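Local coordinates for flavoredoxin (Methanosarcina acetivorans, PDB 3BNK), which binds flavin mononucleotide as a flavoprotein of the flavoredoxin family and probably takes part in electron transfer, at the interface of chains A and B. Coordinates in Å, arbitrary orientation; residue numbers count along the deposited sequence, not the author numbering. Chains: chain A/B, Flavoredoxin.

The interface of chains A and B. Residues chain A 142-143, 145; chain B 2-4.
A:Glu143 and B:Lys4 form a salt bridge in this patch, where the N-terminal arm of one subunit lies against the end of strand 130-142 of the other. The evidence for it is a separation of 3.5 Å between the carboxylate oxygen A:Glu143 OE2 and the side-chain amino nitrogen B:Lys4 NZ, a loose pairing by electrostatics. The two side chains slant across one another, and the methylene B:Lys4 CE lies 3.7 Å from A:Glu143 OE2. The lysine gets there by a bend: its chi2 of -72° folds the chain after CG, and the rest runs out straight to the amine. A:Glu143, by contrast, is extended beyond CG (chi2 172°), which carries its carboxylate out to the arm.

Apolar packing involves the carboxylate carbon and the aliphatic stem of the same side chain. The methyl group of B:Ala2 lies beside the carboxylate, with A:Glu143 CD 3.8 Å from B:Ala2 CB. The aliphatic part of the glutamate lies by the arm's backbone, with A:Glu143 CG 3.7 Å from the carbonyl oxygen B:Glu3 O. An alanine in place of A:Glu143 would probably leave the B:Lys4 amine without this counter-charge and open a gap beside the B:Ala2 methyl. A:Gln145, in the 3-10 helix 144-146, adds a marginal contact, its OE1 4.3 Å from B:Ala2 CB.

Some 133 Å² of protein surface is hidden here, a part of a two-fold symmetric interface whose twin patch exchanges the chains; the deposited dimer is plausibly the biological unit, though this patch alone does not show it. A backbone carbonyl packs against the lysine at the strand end. The carbonyl oxygen A:Ser142 O rests against the lysine's carbon atoms, 3.3 Å from B:Lys4 CA and 3.6 Å from the side-chain methylene B:Lys4 CD.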
# COMPACT_ATOMS: atom_id res chain seq x y z
N SER A 142 -4.44 -18.52 -6.92
CA SER A 142 -3.00 -18.72 -6.81
C SER A 142 -2.66 -20.09 -7.39
O SER A 142 -3.43 -20.64 -8.18
CB SER A 142 -2.54 -18.57 -5.35
OG SER A 142 -1.15 -18.32 -5.26
N GLU A 143 -1.51 -20.63 -7.00
CA GLU A 143 -1.09 -21.97 -7.42
C GLU A 143 -0.51 -22.67 -6.20
O GLU A 143 -0.03 -22.01 -5.29
CB GLU A 143 -0.02 -21.90 -8.52
CG GLU A 143 -0.52 -21.36 -9.86
CD GLU A 143 0.60 -21.12 -10.86
OE1 GLU A 143 1.62 -21.83 -10.81
OE2 GLU A 143 0.45 -20.21 -11.71
N GLN A 145 2.22 -24.10 -5.66
CA GLN A 145 3.63 -23.75 -5.48
C GLN A 145 3.87 -22.42 -4.76
O GLN A 145 4.98 -22.15 -4.32
CB GLN A 145 4.35 -23.75 -6.84
CG GLN A 145 3.75 -22.75 -7.84
CD GLN A 145 4.69 -22.37 -8.95
OE1 GLN A 145 4.27 -22.11 -10.08
NE2 GLN A 145 5.97 -22.34 -8.64
N ALA B 2 1.15 -25.45 -13.91
CA ALA B 2 0.37 -25.44 -12.64
C ALA B 2 -1.00 -24.77 -12.79
O ALA B 2 -1.11 -23.62 -13.24
CB ALA B 2 1.18 -24.77 -11.54
N GLU B 3 -2.04 -25.51 -12.44
CA GLU B 3 -3.40 -25.01 -12.52
C GLU B 3 -3.68 -23.97 -11.43
O GLU B 3 -3.08 -24.00 -10.35
CB GLU B 3 -4.43 -26.15 -12.45
CG GLU B 3 -4.27 -27.08 -11.25
CD GLU B 3 -5.59 -27.59 -10.69
OE1 GLU B 3 -6.65 -27.35 -11.32
OE2 GLU B 3 -5.56 -28.23 -9.61
N LYS B 4 -4.57 -23.04 -11.73
CA LYS B 4 -4.98 -22.00 -10.79
C LYS B 4 -5.89 -22.55 -9.71
O LYS B 4 -6.84 -23.29 -9.99
CB LYS B 4 -5.63 -20.84 -11.54
CG LYS B 4 -4.64 -20.03 -12.38
CD LYS B 4 -3.71 -19.20 -11.50
CE LYS B 4 -2.71 -18.41 -12.34
NZ LYS B 4 -1.83 -17.56 -11.48